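Local coordinates for probable sulfate-binding lipoprotein SubI (Mycobacterium tuberculosis, PDB 6DDN) that probably binds sulfate outside the cell membrane and carries it to an uptake transporter, at residues A104-I115 against E262-H273; P151-D159 against Q251-F259. All coordinates share one frame; numbering follows the deposited sequence.

Contact 1: A104-I115 against E262-H273; sequences ADLVNFSVEPDI and ENPLAVVATSTH. With SO4 (sulfate ion), chain F; ACT (acetate ion), chain I.
With CG of Asn108 anti to the backbone N (chi1 171°), its amide swings across to the chain of 262-273, where ND2 donates to Pro264 O at 2.9 Å from above the carbonyl plane. Phe109 N reaches the same oxygen from the opposite face of that plane, so two donors grip one carbonyl. The other end of the amide, OD1, is held by Trp66 NE1. Asn263, turned with CG beside its own N (chi1 -56°), donates through ND2 to Ser110 O at 3.0 Å, which also accepts from Trp180. Between these amide bonds and Asp105, strands 106-108 and 265-267 run antiparallel, 167° apart. Val107 and Ala266 form the hydrogen-bonded pair, Val107 N meeting Ala266 O at 2.8 Å. On the face of Leu106, its CD2 packs on Val267 CG2 at 3.8 Å. Ile115 and Pro264 run past each other in opposite directions, Ile115 CG1 3.6 Å from Pro264 CG. Ser271 OG is modelled implausibly close to Asp105 OD1, so that bond is doubtful in detail; the same OG accepts from His273 N in an ST turn before helix 274-284. With strand 53-58 on its other side, strand 106-108 joins parallel and antiparallel neighbours, a mixed sheet consistent with the periplasmic-binding-protein fold.

Contact 2: P151-D159 against Q251-F259; sequences PKNIRDWDD and QHVTPPQTF. With SO4 (sulfate ion), chain G.
Trp157 meets Pro255 and Gln257 with two different parts of its indole. NE1 donates to Gln257 O at 2.9 Å, with the oxygen at the ring edge and near its plane. Over one face lies Pro255, whose CB sits 4.0 Å from the centroid of the five-membered ring, 29° off the normal, in a CH-pi contact; CG of the same proline comes within 3.7 Å of Trp157 CE2. Together the bond at the edge and the proline on the face limit how the indole can turn. Further along, Arg155 O faces Pro256 CD, and Val253 CG2 meets the guanidinium obliquely, 3.9 Å from Arg155 NH1. That arginine chain bends at chi2 (-83°), which brings the guanidinium back to the valine although CB starts out away from it; NE then donates in its own plane to Asn153 OD1.

Behind this layer, Asp159 OD2 takes the backbone N atoms of Arg155, at 2.7 Å, and of Asp156, from opposite faces of its carboxylate plane. Asp156 OD2 accepts from Asp159 N at 3.0 Å, closing an Asx motif, and Arg162 forms a salt bridge with Asp159 OD1. A sulfate, probably from the crystallisation liquor, accepts from Trp157 N at its O2 (2.8 Å). Deeper still, Phe144 meets the indole edge-to-face, and Ala184, Pro185 and Ala188 of helix 177-190 touch it. The arrangement is a loop docked on the end of strand 250-253, the Pro255-Pro256 connection and the start of strand 257-267, its tryptophan anchored between the sheet and helix 177-190 of the solute-binding fold.

Contacts 1 and 2 draw on the same long strand, 257-267: contact 2 takes its beginning, together with the connection from strand 250-253, contact 1 its end and the chain beyond. Their centres lie about 32 Å apart, on opposite sides of the chain's centre, and apart from adjoining in sequence the segments do not touch. In sequence, 151-159 and 251-259 both fall between the two segments of contact 1. The strand pairs with 106-108 in contact 1, and elsewhere with 138-147 and 318-320. Another bound sulfate lies about 3 Å from the side chain of Ser110, whose OG is hydrogen-bonded to Tyr236 OH; it may mark a pocket, although it too probably came from the crystallisation liquor.

Contact 1: A104-I115 against E262-H273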
loop_
_atom_site.group_PDB
_atom_site.type_symbol
_atom_site.label_atom_id
_atom_site.label_comp_id
_atom_site.label_asym_id
_atom_site.label_seq_id
_atom_site.Cartn_x
_atom_site.Cartn_y
_atom_site.Cartn_z
ATOM N N ALA A 104 1.263 -20.239 -1.962
ATOM C CA ALA A 104 0.399 -19.096 -2.205
ATOM C C ALA A 104 -0.538 -19.430 -3.351
ATOM O O ALA A 104 -0.126 -20.044 -4.339
ATOM C CB ALA A 104 1.208 -17.836 -2.532
ATOM N N ASP A 105 -1.802 -19.039 -3.202
ATOM C CA ASP A 105 -2.758 -19.104 -4.293
ATOM C C ASP A 105 -3.103 -17.733 -4.852
ATOM O O ASP A 105 -3.525 -17.642 -6.009
ATOM C CB ASP A 105 -4.042 -19.811 -3.836
ATOM C CG ASP A 105 -3.783 -21.225 -3.340
ATOM O OD1 ASP A 105 -3.635 -22.140 -4.178
ATOM O OD2 ASP A 105 -3.724 -21.422 -2.108
ATOM N N LEU A 106 -2.920 -16.673 -4.066
ATOM C CA LEU A 106 -3.099 -15.305 -4.524
ATOM C C LEU A 106 -2.052 -14.421 -3.869
ATOM O O LEU A 106 -1.661 -14.641 -2.718
ATOM C CB LEU A 106 -4.491 -14.759 -4.192
ATOM C CG LEU A 106 -5.666 -15.282 -5.010
ATOM C CD1 LEU A 106 -6.608 -16.070 -4.119
ATOM C CD2 LEU A 106 -6.387 -14.126 -5.676
ATOM N N VAL A 107 -1.606 -13.414 -4.611
ATOM C CA VAL A 107 -0.672 -12.420 -4.105
ATOM C C VAL A 107 -1.361 -11.067 -4.119
ATOM O O VAL A 107 -2.118 -10.756 -5.044
ATOM C CB VAL A 107 0.632 -12.380 -4.926
ATOM C CG1 VAL A 107 1.552 -13.486 -4.468
ATOM C CG2 VAL A 107 0.333 -12.503 -6.413
ATOM N N ASN A 108 -1.111 -10.275 -3.080
ATOM C CA ASN A 108 -1.607 -8.902 -2.988
ATOM C C ASN A 108 -0.506 -8.098 -2.307
ATOM O O ASN A 108 -0.358 -8.152 -1.084
ATOM C CB ASN A 108 -2.918 -8.825 -2.217
ATOM C CG ASN A 108 -3.338 -7.399 -1.926
ATOM O OD1 ASN A 108 -3.645 -7.047 -0.787
ATOM N ND2 ASN A 108 -3.351 -6.565 -2.958
ATOM N N PHE A 109 0.267 -7.363 -3.096
ATOM C CA PHE A 109 1.470 -6.718 -2.599
ATOM C C PHE A 109 1.315 -5.203 -2.612
ATOM O O PHE A 109 0.393 -4.646 -3.213
ATOM C CB PHE A 109 2.685 -7.158 -3.421
ATOM C CG PHE A 109 3.061 -8.594 -3.202
ATOM C CD1 PHE A 109 2.889 -9.180 -1.959
ATOM C CD2 PHE A 109 3.569 -9.362 -4.236
ATOM C CE1 PHE A 109 3.226 -10.505 -1.744
ATOM C CE2 PHE A 109 3.909 -10.689 -4.028
ATOM C CZ PHE A 109 3.736 -11.260 -2.780
ATOM N N SER A 110 2.236 -4.539 -1.911
ATOM C CA SER A 110 2.173 -3.088 -1.784
ATOM C C SER A 110 2.416 -2.400 -3.119
ATOM O O SER A 110 1.744 -1.416 -3.448
ATOM C CB SER A 110 3.191 -2.612 -0.749
ATOM O OG SER A 110 3.302 -1.200 -0.756
ATOM N N VAL A 111 3.370 -2.900 -3.901
ATOM C CA VAL A 111 3.798 -2.243 -5.128
ATOM C C VAL A 111 3.872 -3.263 -6.255
ATOM O O VAL A 111 4.112 -4.454 -6.031
ATOM C CB VAL A 111 5.157 -1.536 -4.943
ATOM C CG1 VAL A 111 5.034 -0.395 -3.945
ATOM C CG2 VAL A 111 6.210 -2.532 -4.481
ATOM N N GLU A 112 3.666 -2.779 -7.481
ATOM C CA GLU A 112 3.716 -3.653 -8.651
ATOM C C GLU A 112 5.037 -4.404 -8.811
ATOM O O GLU A 112 4.993 -5.577 -9.220
ATOM C CB GLU A 112 3.406 -2.835 -9.913
ATOM C CG GLU A 112 3.453 -3.633 -11.212
ATOM C CD GLU A 112 4.828 -3.633 -11.853
ATOM O OE1 GLU A 112 5.094 -4.520 -12.690
ATOM O OE2 GLU A 112 5.643 -2.750 -11.514
ATOM N N PRO A 113 6.216 -3.813 -8.552
ATOM C CA PRO A 113 7.461 -4.599 -8.642
ATOM C C PRO A 113 7.414 -5.925 -7.902
ATOM O O PRO A 113 7.992 -6.914 -8.373
ATOM C CB PRO A 113 8.503 -3.660 -8.029
ATOM C CG PRO A 113 7.986 -2.307 -8.306
ATOM C CD PRO A 113 6.496 -2.375 -8.364
ATOM N N ASP A 114 6.738 -5.972 -6.754
ATOM C CA ASP A 114 6.631 -7.218 -6.006
ATOM C C ASP A 114 5.767 -8.247 -6.725
ATOM O O ASP A 114 5.816 -9.432 -6.377
ATOM C CB ASP A 114 6.086 -6.937 -4.607
ATOM C CG ASP A 114 7.051 -6.129 -3.761
ATOM O OD1 ASP A 114 8.276 -6.305 -3.927
ATOM O OD2 ASP A 114 6.589 -5.317 -2.934
ATOM N N ILE A 115 4.980 -7.823 -7.711
ATOM C CA ILE A 115 4.304 -8.766 -8.596
ATOM C C ILE A 115 5.203 -9.157 -9.760
ATOM O O ILE A 115 5.231 -10.320 -10.168
ATOM C CB ILE A 115 2.969 -8.174 -9.093
ATOM C CG1 ILE A 115 2.042 -7.866 -7.915
ATOM C CG2 ILE A 115 2.288 -9.130 -10.052
ATOM C CD1 ILE A 115 1.585 -9.094 -7.160
ATOM N N GLU A 262 -1.223 2.365 -5.341
ATOM C CA GLU A 262 -1.978 1.360 -6.081
ATOM C C GLU A 262 -1.455 -0.014 -5.694
ATOM O O GLU A 262 -0.297 -0.337 -5.973
ATOM C CB GLU A 262 -1.862 1.576 -7.592
ATOM C CG GLU A 262 -2.320 2.945 -8.065
ATOM C CD GLU A 262 -2.384 3.045 -9.576
ATOM O OE1 GLU A 262 -3.506 3.095 -10.125
ATOM O OE2 GLU A 262 -1.311 3.065 -10.215
ATOM N N ASN A 263 -2.307 -0.819 -5.060
ATOM C CA ASN A 263 -1.888 -2.101 -4.517
ATOM C C ASN A 263 -2.312 -3.227 -5.447
ATOM O O ASN A 263 -3.515 -3.508 -5.553
ATOM C CB ASN A 263 -2.481 -2.304 -3.126
ATOM C CG ASN A 263 -2.118 -1.182 -2.175
ATOM O OD1 ASN A 263 -2.989 -0.479 -1.665
ATOM N ND2 ASN A 263 -0.824 -1.006 -1.935
ATOM N N PRO A 264 -1.384 -3.896 -6.124
ATOM C CA PRO A 264 -1.764 -4.926 -7.096
ATOM C C PRO A 264 -2.167 -6.242 -6.444
ATOM O O PRO A 264 -1.766 -6.578 -5.327
ATOM C CB PRO A 264 -0.493 -5.103 -7.933
ATOM C CG PRO A 264 0.613 -4.715 -7.008
ATOM C CD PRO A 264 0.064 -3.626 -6.133
ATOM N N LEU A 265 -2.971 -6.997 -7.193
ATOM C CA LEU A 265 -3.431 -8.322 -6.804
ATOM C C LEU A 265 -3.382 -9.227 -8.024
ATOM O O LEU A 265 -3.784 -8.824 -9.118
ATOM C CB LEU A 265 -4.857 -8.280 -6.238
ATOM C CG LEU A 265 -5.625 -9.600 -6.127
ATOM C CD1 LEU A 265 -5.271 -10.337 -4.844
ATOM C CD2 LEU A 265 -7.124 -9.349 -6.208
ATOM N N ALA A 266 -2.893 -10.449 -7.834
ATOM C CA ALA A 266 -2.777 -11.393 -8.934
ATOM C C ALA A 266 -2.943 -12.809 -8.407
ATOM O O ALA A 266 -2.637 -13.098 -7.247
ATOM C CB ALA A 266 -1.433 -11.253 -9.658
ATOM N N VAL A 267 -3.434 -13.684 -9.272
ATOM C CA VAL A 267 -3.531 -15.103 -8.955
ATOM C C VAL A 267 -2.167 -15.745 -9.164
ATOM O O VAL A 267 -1.458 -15.433 -10.129
ATOM C CB VAL A 267 -4.616 -15.771 -9.820
ATOM C CG1 VAL A 267 -4.355 -17.259 -9.971
ATOM C CG2 VAL A 267 -5.993 -15.527 -9.223
ATOM N N VAL A 268 -1.782 -16.629 -8.249
ATOM C CA VAL A 268 -0.518 -17.349 -8.371
ATOM C C VAL A 268 -0.696 -18.464 -9.394
ATOM O O VAL A 268 -1.583 -19.312 -9.255
ATOM C CB VAL A 268 -0.064 -17.903 -7.014
ATOM C CG1 VAL A 268 0.922 -19.046 -7.212
ATOM C CG2 VAL A 268 0.555 -16.800 -6.176
ATOM N N ALA A 269 0.151 -18.463 -10.426
ATOM C CA ALA A 269 0.000 -19.428 -11.510
ATOM C C ALA A 269 0.274 -20.854 -11.049
ATOM O O ALA A 269 -0.366 -21.792 -11.536
ATOM C CB ALA A 269 0.923 -19.059 -12.671
ATOM N N THR A 270 1.204 -21.039 -10.116
ATOM C CA THR A 270 1.587 -22.369 -9.656
ATOM C C THR A 270 0.609 -22.961 -8.648
ATOM O O THR A 270 0.951 -23.944 -7.984
ATOM C CB THR A 270 2.988 -22.326 -9.044
ATOM O OG1 THR A 270 2.980 -21.479 -7.889
ATOM C CG2 THR A 270 3.978 -21.780 -10.048
ATOM N N SER A 271 -0.589 -22.402 -8.521
ATOM C CA SER A 271 -1.545 -22.862 -7.527
ATOM C C SER A 271 -2.438 -23.954 -8.094
ATOM O O SER A 271 -2.850 -23.903 -9.256
ATOM C CB SER A 271 -2.406 -21.704 -7.026
ATOM O OG SER A 271 -3.664 -22.177 -6.574
ATOM N N THR A 272 -2.743 -24.942 -7.253
ATOM C CA THR A 272 -3.620 -26.046 -7.602
ATOM C C THR A 272 -5.090 -25.728 -7.353
ATOM O O THR A 272 -5.903 -26.653 -7.238
ATOM C CB THR A 272 -3.220 -27.297 -6.820
ATOM O OG1 THR A 272 -3.551 -27.118 -5.436
ATOM C CG2 THR A 272 -1.726 -27.546 -6.943
ATOM N N HIS A 273 -5.448 -24.446 -7.265
ATOM C CA HIS A 273 -6.804 -24.031 -6.918
ATOM C C HIS A 273 -7.231 -22.832 -7.745
ATOM O O HIS A 273 -7.938 -21.945 -7.258
ATOM C CB HIS A 273 -6.920 -23.692 -5.432
ATOM C CG HIS A 273 -6.659 -24.848 -4.523
ATOM N ND1 HIS A 273 -7.365 -26.029 -4.600
ATOM C CD2 HIS A 273 -5.777 -25.003 -3.508
ATOM C CE1 HIS A 273 -6.926 -26.863 -3.675
ATOM N NE2 HIS A 273 -5.962 -26.264 -2.998
HETATM S S SO4 F . -10.493 -25.391 -7.114
HETATM O O1 SO4 F . -9.401 -25.748 -6.212
HETATM O O2 SO4 F . -11.737 -25.961 -6.607
HETATM O O3 SO4 F . -10.615 -23.938 -7.178
HETATM O O4 SO4 F . -10.220 -25.910 -8.451
HETATM C C ACT I . -0.580 -24.851 -3.622
HETATM O O ACT I . -1.680 -24.992 -4.224
HETATM O OXT ACT I . 0.154 -23.825 -3.547
HETATM C CH3 ACT I . -0.037 -26.106 -2.858
#

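Contact 2: P151-D159 against Q251-F259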
loop_
_atom_site.group_PDB
_atom_site.type_symbol
_atom_site.label_atom_id
_atom_site.label_comp_id
_atom_site.label_asym_id
_atom_site.label_seq_id
_atom_site.Cartn_x
_atom_site.Cartn_y
_atom_site.Cartn_z
ATOM N N PRO A 151 0.266 17.800 17.770
ATOM C CA PRO A 151 0.891 18.736 18.720
ATOM C C PRO A 151 1.997 19.564 18.104
ATOM O O PRO A 151 2.197 20.717 18.506
ATOM C CB PRO A 151 1.431 17.810 19.823
ATOM C CG PRO A 151 0.714 16.502 19.632
ATOM C CD PRO A 151 0.459 16.395 18.168
ATOM N N LYS A 152 2.713 19.016 17.126
ATOM C CA LYS A 152 3.809 19.715 16.477
ATOM C C LYS A 152 3.393 20.377 15.171
ATOM O O LYS A 152 4.250 20.917 14.465
ATOM C CB LYS A 152 4.971 18.753 16.243
ATOM C CG LYS A 152 5.721 18.437 17.520
ATOM C CD LYS A 152 6.519 17.160 17.410
ATOM C CE LYS A 152 7.176 16.842 18.735
ATOM N NZ LYS A 152 7.957 18.002 19.254
ATOM N N ASN A 153 2.101 20.346 14.840
ATOM C CA ASN A 153 1.547 21.101 13.718
ATOM C C ASN A 153 2.228 20.715 12.403
ATOM O O ASN A 153 2.852 21.533 11.723
ATOM C CB ASN A 153 1.655 22.608 13.982
ATOM C CG ASN A 153 0.896 23.435 12.969
ATOM O OD1 ASN A 153 -0.208 23.077 12.560
ATOM N ND2 ASN A 153 1.486 24.552 12.559
ATOM N N ILE A 154 2.103 19.437 12.060
ATOM C CA ILE A 154 2.651 18.908 10.817
ATOM C C ILE A 154 1.567 18.979 9.749
ATOM O O ILE A 154 0.498 18.378 9.900
ATOM C CB ILE A 154 3.157 17.469 10.998
ATOM C CG1 ILE A 154 4.022 17.360 12.255
ATOM C CG2 ILE A 154 3.930 17.020 9.775
ATOM C CD1 ILE A 154 5.347 18.084 12.147
ATOM N N ARG A 155 1.838 19.718 8.671
ATOM C CA ARG A 155 0.866 19.897 7.597
ATOM C C ARG A 155 1.414 19.656 6.198
ATOM O O ARG A 155 0.611 19.481 5.272
ATOM C CB ARG A 155 0.266 21.314 7.637
ATOM C CG ARG A 155 -0.284 21.751 8.988
ATOM C CD ARG A 155 -1.702 21.253 9.223
ATOM N NE ARG A 155 -2.081 21.377 10.629
ATOM C CZ ARG A 155 -3.112 20.751 11.190
ATOM N NH1 ARG A 155 -3.882 19.950 10.466
ATOM N NH2 ARG A 155 -3.376 20.929 12.478
ATOM N N ASP A 156 2.730 19.643 5.998
ATOM C CA ASP A 156 3.269 19.541 4.648
ATOM C C ASP A 156 4.660 18.922 4.699
ATOM O O ASP A 156 5.223 18.692 5.771
ATOM C CB ASP A 156 3.259 20.911 3.951
ATOM C CG ASP A 156 4.244 21.906 4.552
ATOM O OD1 ASP A 156 4.269 23.056 4.069
ATOM O OD2 ASP A 156 4.986 21.566 5.495
ATOM N N TRP A 157 5.211 18.657 3.510
ATOM C CA TRP A 157 6.482 17.945 3.427
ATOM C C TRP A 157 7.627 18.747 4.030
ATOM O O TRP A 157 8.563 18.163 4.587
ATOM C CB TRP A 157 6.788 17.589 1.974
ATOM C CG TRP A 157 5.957 16.453 1.479
ATOM C CD1 TRP A 157 4.957 16.511 0.558
ATOM C CD2 TRP A 157 6.041 15.086 1.893
ATOM N NE1 TRP A 157 4.413 15.267 0.366
ATOM C CE2 TRP A 157 5.062 14.373 1.175
ATOM C CE3 TRP A 157 6.850 14.394 2.799
ATOM C CZ2 TRP A 157 4.870 13.003 1.334
ATOM C CZ3 TRP A 157 6.660 13.033 2.954
ATOM C CH2 TRP A 157 5.676 12.352 2.226
ATOM N N ASP A 158 7.574 20.078 3.932
ATOM C CA ASP A 158 8.600 20.898 4.565
ATOM C C ASP A 158 8.602 20.725 6.077
ATOM O O ASP A 158 9.642 20.900 6.721
ATOM C CB ASP A 158 8.400 22.370 4.199
ATOM C CG ASP A 158 8.954 22.711 2.831
ATOM O OD1 ASP A 158 9.802 21.946 2.324
ATOM O OD2 ASP A 158 8.544 23.748 2.265
ATOM N N ASP A 159 7.452 20.379 6.662
ATOM C CA ASP A 159 7.382 20.184 8.105
ATOM C C ASP A 159 8.222 19.002 8.572
ATOM O O ASP A 159 8.607 18.961 9.746
ATOM C CB ASP A 159 5.930 19.994 8.547
ATOM C CG ASP A 159 5.160 21.299 8.604
ATOM O OD1 ASP A 159 5.766 22.336 8.942
ATOM O OD2 ASP A 159 3.948 21.286 8.312
ATOM N N GLN A 251 -3.911 10.795 14.709
ATOM C CA GLN A 251 -4.712 11.243 13.579
ATOM C C GLN A 251 -3.788 11.361 12.373
ATOM O O GLN A 251 -2.602 11.024 12.445
ATOM C CB GLN A 251 -5.442 12.557 13.881
ATOM C CG GLN A 251 -4.710 13.493 14.822
ATOM C CD GLN A 251 -5.619 14.566 15.391
ATOM O OE1 GLN A 251 -6.453 14.294 16.255
ATOM N NE2 GLN A 251 -5.465 15.793 14.904
ATOM N N HIS A 252 -4.328 11.826 11.249
ATOM C CA HIS A 252 -3.517 11.934 10.047
ATOM C C HIS A 252 -3.891 13.170 9.244
ATOM O O HIS A 252 -5.064 13.544 9.162
ATOM C CB HIS A 252 -3.636 10.679 9.167
ATOM C CG HIS A 252 -4.980 10.495 8.538
ATOM N ND1 HIS A 252 -6.044 9.925 9.206
ATOM C CD2 HIS A 252 -5.434 10.794 7.298
ATOM C CE1 HIS A 252 -7.094 9.887 8.406
ATOM N NE2 HIS A 252 -6.751 10.409 7.242
ATOM N N VAL A 253 -2.871 13.802 8.666
ATOM C CA VAL A 253 -3.024 14.909 7.732
ATOM C C VAL A 253 -2.333 14.514 6.437
ATOM O O VAL A 253 -1.182 14.063 6.457
ATOM C CB VAL A 253 -2.428 16.217 8.281
ATOM C CG1 VAL A 253 -3.011 17.418 7.549
ATOM C CG2 VAL A 253 -2.658 16.327 9.780
ATOM N N THR A 254 -3.031 14.670 5.325
ATOM C CA THR A 254 -2.396 14.400 4.041
ATOM C C THR A 254 -1.744 15.672 3.515
ATOM O O THR A 254 -2.398 16.720 3.472
ATOM C CB THR A 254 -3.413 13.886 3.033
ATOM O OG1 THR A 254 -4.173 12.826 3.625
ATOM C CG2 THR A 254 -2.713 13.358 1.794
ATOM N N PRO A 255 -0.470 15.629 3.127
ATOM C CA PRO A 255 0.161 16.829 2.590
ATOM C C PRO A 255 -0.552 17.281 1.334
ATOM O O PRO A 255 -1.208 16.474 0.648
ATOM C CB PRO A 255 1.597 16.370 2.293
ATOM C CG PRO A 255 1.502 14.891 2.143
ATOM C CD PRO A 255 0.429 14.464 3.097
ATOM N N PRO A 256 -0.476 18.575 1.004
ATOM C CA PRO A 256 -1.168 19.064 -0.203
ATOM C C PRO A 256 -0.798 18.293 -1.458
ATOM O O PRO A 256 -1.673 18.003 -2.284
ATOM C CB PRO A 256 -0.731 20.533 -0.279
ATOM C CG PRO A 256 -0.407 20.897 1.131
ATOM C CD PRO A 256 0.188 19.663 1.741
ATOM N N GLN A 257 0.473 17.947 -1.620
ATOM C CA GLN A 257 0.912 17.041 -2.671
ATOM C C GLN A 257 1.201 15.682 -2.050
ATOM O O GLN A 257 1.948 15.589 -1.071
ATOM C CB GLN A 257 2.157 17.570 -3.385
ATOM C CG GLN A 257 2.013 18.970 -3.957
ATOM C CD GLN A 257 3.102 19.296 -4.963
ATOM O OE1 GLN A 257 3.311 18.562 -5.927
ATOM N NE2 GLN A 257 3.806 20.399 -4.736
ATOM N N THR A 258 0.597 14.637 -2.607
ATOM C CA THR A 258 0.823 13.279 -2.144
ATOM C C THR A 258 0.847 12.348 -3.347
ATOM O O THR A 258 0.575 12.756 -4.481
ATOM C CB THR A 258 -0.243 12.837 -1.134
ATOM O OG1 THR A 258 0.178 11.630 -0.489
ATOM C CG2 THR A 258 -1.570 12.594 -1.831
ATOM N N PHE A 259 1.180 11.085 -3.093
ATOM C CA PHE A 259 1.333 10.086 -4.138
ATOM C C PHE A 259 0.168 9.108 -4.120
ATOM O O PHE A 259 -0.350 8.762 -3.053
ATOM C CB PHE A 259 2.648 9.322 -3.983
ATOM C CG PHE A 259 3.235 8.872 -5.286
ATOM C CD1 PHE A 259 4.035 9.724 -6.028
ATOM C CD2 PHE A 259 2.981 7.601 -5.775
ATOM C CE1 PHE A 259 4.572 9.320 -7.232
ATOM C CE2 PHE A 259 3.515 7.188 -6.978
ATOM C CZ PHE A 259 4.314 8.050 -7.708
HETATM S S SO4 G . 3.617 19.855 -0.161
HETATM O O1 SO4 G . 3.322 18.522 -0.668
HETATM O O2 SO4 G . 3.851 19.767 1.272
HETATM O O3 SO4 G . 4.812 20.383 -0.813
HETATM O O4 SO4 G . 2.479 20.728 -0.432
#